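Local structure of fatty Acyl-Adenylate Ligase (Escherichia coli, 3PBK) at residues A[191-196]-A[338-343]; A[418-423]-A[438-443]. The protein belongs to the ANL clan of AMP-binding enzymes, with a large N-terminal and a small C-terminal domain, and is named as a fatty acyl-adenylate ligase. All coordinates share one frame; numbering follows the deposited sequence.

Interaction 1: residues A[191-196]-A[338-343]. With 1ZZ (5'-O-[(S)-(dodecanoyloxy)(hydroxy)phosphoryl]adenosine), chain C.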
loop_
_atom_site.group_PDB
_atom_site.type_symbol
_atom_site.label_atom_id
_atom_site.label_comp_id
_atom_site.label_asym_id
_atom_site.label_seq_id
_atom_site.Cartn_x
_atom_site.Cartn_y
_atom_site.Cartn_z
ATOM N N ARG A 191 -4.511 1.991 14.683
ATOM C CA ARG A 191 -4.576 0.542 14.798
ATOM C C ARG A 191 -3.271 -0.084 14.348
ATOM O O ARG A 191 -2.714 0.302 13.323
ATOM C CB ARG A 191 -5.731 -0.016 13.971
ATOM C CG ARG A 191 -7.088 0.134 14.618
ATOM C CD ARG A 191 -8.154 -0.547 13.784
ATOM N NE ARG A 191 -8.027 -0.187 12.371
ATOM C CZ ARG A 191 -8.876 -0.571 11.415
ATOM N NH1 ARG A 191 -9.920 -1.339 11.732
ATOM N NH2 ARG A 191 -8.686 -0.192 10.146
ATOM N N GLY A 192 -2.783 -1.055 15.108
ATOM C CA GLY A 192 -1.539 -1.714 14.755
ATOM C C GLY A 192 -1.718 -3.168 14.360
ATOM O O GLY A 192 -2.140 -3.981 15.178
ATOM N N VAL A 193 -1.403 -3.499 13.110
ATOM C CA VAL A 193 -1.493 -4.878 12.649
ATOM C C VAL A 193 -0.318 -5.644 13.245
ATOM O O VAL A 193 0.823 -5.245 13.069
ATOM C CB VAL A 193 -1.493 -4.971 11.094
ATOM C CG1 VAL A 193 -1.529 -6.408 10.645
ATOM C CG2 VAL A 193 -2.683 -4.239 10.511
ATOM N N ILE A 194 -0.593 -6.713 13.994
ATOM C CA ILE A 194 0.481 -7.559 14.526
ATOM C C ILE A 194 0.864 -8.591 13.492
ATOM O O ILE A 194 0.020 -9.329 12.990
ATOM C CB ILE A 194 0.083 -8.315 15.812
ATOM C CG1 ILE A 194 -0.133 -7.332 16.961
ATOM C CG2 ILE A 194 1.150 -9.336 16.176
ATOM C CD1 ILE A 194 -0.866 -7.925 18.124
ATOM N N ILE A 195 2.143 -8.647 13.167
ATOM C CA ILE A 195 2.607 -9.625 12.205
ATOM C C ILE A 195 3.658 -10.508 12.875
ATOM O O ILE A 195 4.713 -10.018 13.267
ATOM C CB ILE A 195 3.156 -8.927 10.920
ATOM C CG1 ILE A 195 2.032 -8.193 10.188
ATOM C CG2 ILE A 195 3.790 -9.926 9.978
ATOM C CD1 ILE A 195 0.843 -9.074 9.828
ATOM N N THR A 196 3.361 -11.796 13.040
ATOM C CA THR A 196 4.344 -12.727 13.603
ATOM C C THR A 196 5.313 -13.186 12.527
ATOM O O THR A 196 5.074 -12.990 11.340
ATOM C CB THR A 196 3.689 -13.967 14.276
ATOM O OG1 THR A 196 3.193 -14.888 13.287
ATOM C CG2 THR A 196 2.561 -13.542 15.203
ATOM N N LEU A 338 -3.886 -6.485 1.667
ATOM C CA LEU A 338 -4.013 -5.503 2.739
ATOM C C LEU A 338 -3.024 -5.840 3.835
ATOM O O LEU A 338 -2.418 -6.903 3.813
ATOM C CB LEU A 338 -5.433 -5.434 3.298
ATOM C CG LEU A 338 -6.087 -6.676 3.879
ATOM C CD1 LEU A 338 -7.437 -6.308 4.471
ATOM C CD2 LEU A 338 -6.241 -7.762 2.818
ATOM N N ALA A 339 -2.845 -4.926 4.783
ATOM C CA ALA A 339 -1.827 -5.095 5.812
ATOM C C ALA A 339 -2.246 -6.214 6.732
ATOM O O ALA A 339 -1.405 -6.977 7.213
ATOM C CB ALA A 339 -1.639 -3.809 6.590
ATOM N N GLU A 340 -3.557 -6.316 6.945
ATOM C CA GLU A 340 -4.129 -7.277 7.873
ATOM C C GLU A 340 -3.883 -8.720 7.443
ATOM O O GLU A 340 -4.273 -9.652 8.130
ATOM C CB GLU A 340 -5.629 -7.025 8.058
ATOM C CG GLU A 340 -5.984 -5.795 8.910
ATOM C CD GLU A 340 -5.947 -4.481 8.138
ATOM O OE1 GLU A 340 -5.544 -4.489 6.952
ATOM O OE2 GLU A 340 -6.317 -3.436 8.722
ATOM N N ASN A 341 -3.237 -8.895 6.298
ATOM C CA ASN A 341 -2.819 -10.207 5.825
ATOM C C ASN A 341 -1.335 -10.145 5.472
ATOM O O ASN A 341 -0.877 -10.843 4.572
ATOM C CB ASN A 341 -3.642 -10.613 4.596
ATOM C CG ASN A 341 -3.481 -12.094 4.224
ATOM O OD1 ASN A 341 -2.989 -12.427 3.145
ATOM N ND2 ASN A 341 -3.912 -12.982 5.116
ATOM N N ALA A 342 -0.597 -9.299 6.195
ATOM C CA ALA A 342 0.799 -8.982 5.884
ATOM C C ALA A 342 0.919 -8.126 4.614
ATOM O O ALA A 342 1.394 -7.003 4.658
ATOM C CB ALA A 342 1.649 -10.251 5.779
ATOM N N LEU A 343 0.468 -8.656 3.486
ATOM C CA LEU A 343 0.519 -7.915 2.241
ATOM C C LEU A 343 -0.441 -8.476 1.188
ATOM O O LEU A 343 -1.466 -7.863 0.886
ATOM C CB LEU A 343 1.935 -7.939 1.693
ATOM C CG LEU A 343 2.380 -6.814 0.762
ATOM C CD1 LEU A 343 3.269 -7.399 -0.314
ATOM C CD2 LEU A 343 1.205 -6.093 0.149
HETATM P P 1ZZ C . -2.740 -1.677 2.546
HETATM C C1 1ZZ C . 7.877 -8.687 -5.128
HETATM N N1 1ZZ C . -6.911 -2.408 -2.081
HETATM O O1 1ZZ C . -1.884 -1.999 -0.665
HETATM C C2 1ZZ C . 6.520 -8.850 -4.497
HETATM N N2 1ZZ C . -5.658 -3.568 -3.495
HETATM O O2 1ZZ C . -1.769 -2.604 1.586
HETATM C C3 1ZZ C . 5.584 -7.644 -4.494
HETATM N N3 1ZZ C . -8.890 -2.165 -3.679
HETATM O O3 1ZZ C . -3.221 -2.302 3.927
HETATM C C4 1ZZ C . 4.153 -7.943 -4.010
HETATM N N4 1ZZ C . -8.571 -3.158 -5.749
HETATM O O4 1ZZ C . -2.124 -0.491 2.866
HETATM C C5 1ZZ C . 2.973 -7.017 -4.323
HETATM N N5 1ZZ C . -6.486 -4.328 -6.220
HETATM O O5 1ZZ C . -4.075 -1.375 1.724
HETATM C C6 1ZZ C . 1.879 -7.127 -3.292
HETATM O O6 1ZZ C . -6.181 -1.621 -0.085
HETATM C C7 1ZZ C . 0.429 -6.990 -3.679
HETATM O O7 1ZZ C . -9.682 -1.957 0.256
HETATM C C8 1ZZ C . -0.513 -6.432 -2.636
HETATM O O8 1ZZ C . -8.226 -3.777 1.909
HETATM C C9 1ZZ C . -1.375 -5.205 -2.965
HETATM C C10 1ZZ C . -1.462 -4.048 -2.002
HETATM C C11 1ZZ C . -1.456 -4.107 -0.537
HETATM C C12 1ZZ C . -1.870 -2.881 0.130
HETATM C C13 1ZZ C . -5.188 -2.152 2.085
HETATM C C14 1ZZ C . -6.482 -1.948 1.286
HETATM C C15 1ZZ C . -7.516 -3.045 0.975
HETATM C C16 1ZZ C . -8.358 -2.343 -0.006
HETATM C C17 1ZZ C . -7.349 -1.672 -0.874
HETATM C C18 1ZZ C . -5.735 -3.016 -2.235
HETATM C C19 1ZZ C . -6.870 -3.282 -4.126
HETATM C C20 1ZZ C . -7.626 -2.588 -3.310
HETATM C C21 1ZZ C . -9.321 -2.474 -4.928
HETATM C C22 1ZZ C . -7.296 -3.579 -5.344
#

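Interaction 2: residues A[418-423]-A[438-443]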
loop_
_atom_site.group_PDB
_atom_site.type_symbol
_atom_site.label_atom_id
_atom_site.label_comp_id
_atom_site.label_asym_id
_atom_site.label_seq_id
_atom_site.Cartn_x
_atom_site.Cartn_y
_atom_site.Cartn_z
ATOM N N PRO A 418 -2.659 -18.805 6.661
ATOM C CA PRO A 418 -1.440 -18.579 7.449
ATOM C C PRO A 418 -0.984 -17.124 7.493
ATOM O O PRO A 418 -0.428 -16.693 8.509
ATOM C CB PRO A 418 -0.395 -19.403 6.710
ATOM C CG PRO A 418 -1.170 -20.390 5.939
ATOM C CD PRO A 418 -2.412 -19.695 5.523
ATOM N N SER A 419 -1.197 -16.388 6.406
ATOM C CA SER A 419 -0.774 -14.998 6.325
ATOM C C SER A 419 -1.570 -14.088 7.249
ATOM O O SER A 419 -1.083 -13.048 7.660
ATOM C CB SER A 419 -0.894 -14.499 4.891
ATOM O OG SER A 419 -0.020 -15.219 4.040
ATOM N N LEU A 420 -2.795 -14.483 7.574
ATOM C CA LEU A 420 -3.675 -13.654 8.389
ATOM C C LEU A 420 -2.966 -13.159 9.643
ATOM O O LEU A 420 -2.217 -13.908 10.278
ATOM C CB LEU A 420 -4.906 -14.448 8.798
ATOM C CG LEU A 420 -6.239 -13.708 8.830
ATOM C CD1 LEU A 420 -7.139 -14.320 9.881
ATOM C CD2 LEU A 420 -6.023 -12.250 9.114
HETATM N N MSE A 421 -3.219 -11.902 10.006
HETATM C CA MSE A 421 -2.620 -11.304 11.186
HETATM C C MSE A 421 -3.120 -11.991 12.439
HETATM O O MSE A 421 -3.917 -12.929 12.374
HETATM C CB MSE A 421 -2.985 -9.837 11.265
HETATM C CG MSE A 421 -4.453 -9.612 11.526
HETATM SE SE MSE A 421 -4.880 -7.737 11.888
HETATM C CE MSE A 421 -6.812 -7.926 12.136
ATOM N N SER A 422 -2.652 -11.519 13.588
ATOM C CA SER A 422 -3.072 -12.085 14.858
ATOM C C SER A 422 -4.177 -11.226 15.433
ATOM O O SER A 422 -4.983 -11.681 16.250
ATOM C CB SER A 422 -1.891 -12.159 15.814
ATOM O OG SER A 422 -0.825 -12.909 15.242
ATOM N N GLY A 423 -4.209 -9.983 14.967
ATOM C CA GLY A 423 -5.169 -8.988 15.403
ATOM C C GLY A 423 -4.477 -7.645 15.530
ATOM O O GLY A 423 -3.291 -7.520 15.246
ATOM N N GLY A 438 -11.017 -17.740 12.554
ATOM C CA GLY A 438 -9.967 -17.936 11.577
ATOM C C GLY A 438 -10.199 -17.094 10.336
ATOM O O GLY A 438 -9.419 -17.156 9.384
ATOM N N TRP A 439 -11.281 -16.314 10.360
ATOM C CA TRP A 439 -11.654 -15.429 9.260
ATOM C C TRP A 439 -11.537 -13.968 9.631
ATOM O O TRP A 439 -11.710 -13.583 10.789
ATOM C CB TRP A 439 -13.102 -15.669 8.825
ATOM C CG TRP A 439 -13.292 -16.909 8.076
ATOM C CD1 TRP A 439 -13.798 -18.066 8.553
ATOM C CD2 TRP A 439 -12.970 -17.143 6.696
ATOM N NE1 TRP A 439 -13.813 -19.018 7.565
ATOM C CE2 TRP A 439 -13.315 -18.477 6.412
ATOM C CE3 TRP A 439 -12.429 -16.355 5.679
ATOM C CZ2 TRP A 439 -13.141 -19.045 5.150
ATOM C CZ3 TRP A 439 -12.250 -16.929 4.429
ATOM C CH2 TRP A 439 -12.608 -18.260 4.178
ATOM N N LEU A 440 -11.280 -13.147 8.624
ATOM C CA LEU A 440 -11.280 -11.714 8.811
ATOM C C LEU A 440 -12.106 -11.095 7.711
ATOM O O LEU A 440 -11.986 -11.479 6.548
ATOM C CB LEU A 440 -9.865 -11.157 8.728
ATOM C CG LEU A 440 -9.871 -9.636 8.709
ATOM C CD1 LEU A 440 -9.576 -9.105 10.084
ATOM C CD2 LEU A 440 -8.860 -9.124 7.732
ATOM N N ASP A 441 -12.953 -10.141 8.085
ATOM C CA ASP A 441 -13.670 -9.320 7.121
ATOM C C ASP A 441 -12.816 -8.112 6.738
ATOM O O ASP A 441 -12.560 -7.249 7.563
ATOM C CB ASP A 441 -14.982 -8.860 7.733
ATOM C CG ASP A 441 -15.750 -7.942 6.823
ATOM O OD1 ASP A 441 -15.140 -7.445 5.853
ATOM O OD2 ASP A 441 -16.962 -7.725 7.071
ATOM N N THR A 442 -12.380 -8.044 5.487
ATOM C CA THR A 442 -11.443 -7.005 5.064
ATOM C C THR A 442 -12.087 -5.627 4.940
ATOM O O THR A 442 -11.396 -4.627 4.864
ATOM C CB THR A 442 -10.844 -7.332 3.706
ATOM O OG1 THR A 442 -11.890 -7.324 2.732
ATOM C CG2 THR A 442 -10.190 -8.699 3.713
ATOM N N GLY A 443 -13.409 -5.569 4.898
ATOM C CA GLY A 443 -14.082 -4.303 4.719
ATOM C C GLY A 443 -14.045 -3.848 3.274
ATOM O O GLY A 443 -14.277 -2.676 2.972
#

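Interaction 1: residues A[191-196]-A[338-343]
A buried, mainly apolar contact sets strand 193-196 against the loop after strand 332-337, whose Leu-Ala-Glu completes the Tyr-Gly-Leu-Ala-Glu (A5) motif of adenylate-forming enzymes begun in that strand. Strand 193-196 follows the glycine- and serine-rich A3 motif and pairs antiparallel with strand 177-181. No hydrogen bond crosses the contact; the strand offers alternate residues to the loop, Val193 facing Glu340 and Ile195 facing Ala342. Val193 spreads its two methyls over the 3-10 turn. Val193 CG1, anti to the backbone N (chi1 178°), lies 3.5 Å from Ala339 O, while Val193 CG2 packs 4.0 Å from Glu340 CG, the two side chains crossing at about a right angle. Ile195 places CD1 at the turn's far end, 3.9 Å from Ala342 N. Glu340 leaves the loop pointing away from the strand, but a bend at chi2 (82°) brings its end back. Glu340 OE2 then sits over one face of the Arg191 guanidinium, 4.3 Å from Arg191 NH2, a proximity of charges rather than a salt bridge. The stronger partners of OE2 are the hydroxyls of Tyr424 and Ser184; Arg191 NH2 bonds to Ser184 O. The loop's other side lines the ligand pocket: Leu343 CD2 packs against C8 of the 1ZZ acyl chain, and Ala339 N donates to O3 on the phosphorus of 1ZZ at 2.8 Å, with an N-H...O angle of 132°.

Interaction 2: residues A[418-423]-A[438-443]
Three side chains, Leu420, selenomethionine Met421 and Leu440, join the loop after strand 411-416 to strand 440-442 and the residues before it. The two strands pair in an antiparallel sheet, and helix 428-437 lies in the connection between them. Leu420 points toward segment 438-443 and divides its two methyls between Gly438 and Leu440: Leu420 CD1 lies 3.7 Å from Gly438 O, whereas Leu420 CD2 reaches Leu440 CB at 4.0 Å, the two leucines crossing obliquely. Met421 starts with CG in the crowded position between backbone N and carbonyl carbon (chi1 67°), then runs fully extended. That shape carries its terminal methyl across, so that Met421 CE meets Leu440 CD1 at 3.6 Å and the side chains cross at about a right angle. Leu440 holds CG anti to its backbone N (chi1 171°). Ile434 of the connecting helix touches all three. Gly438, just after that helix, has positive phi, and Trp439 turns away to a cation-pi pair with Arg398. Beyond Leu440, Asp441 OD1 accepts from Gly443 N at 2.7 Å in an Asx turn. With no hydrogen bond between the segments, the contact itself rests on dispersion and apolar burial, while backbone bonding of Leu440 to Ile415 ties the strand into its sheet.

How the interactions relate
Interactions 1 and 2 are neighbours, their centres about 8 Å apart, and they share the loop 418-423 as go-between. This loop probably bonds to both halves of interaction 1: Ile194 N to Gly423 O and Met421 N to Glu340 O, each at 3.1 Å between those atoms. Interaction 1 is the deeper, almost wholly buried and directly beside the ligand, and it combines aliphatic packing with a charged pair; interaction 2 is partly buried, further from the chain centre and apolar across its segments. Long-range closure in the first, over 141 intervening residues, contrasts with a local strand-loop-helix-strand connection in the second. Only interaction 1 supplies pocket residues, with the side chain of Leu440 in interaction 2 about 8 Å from the ligand.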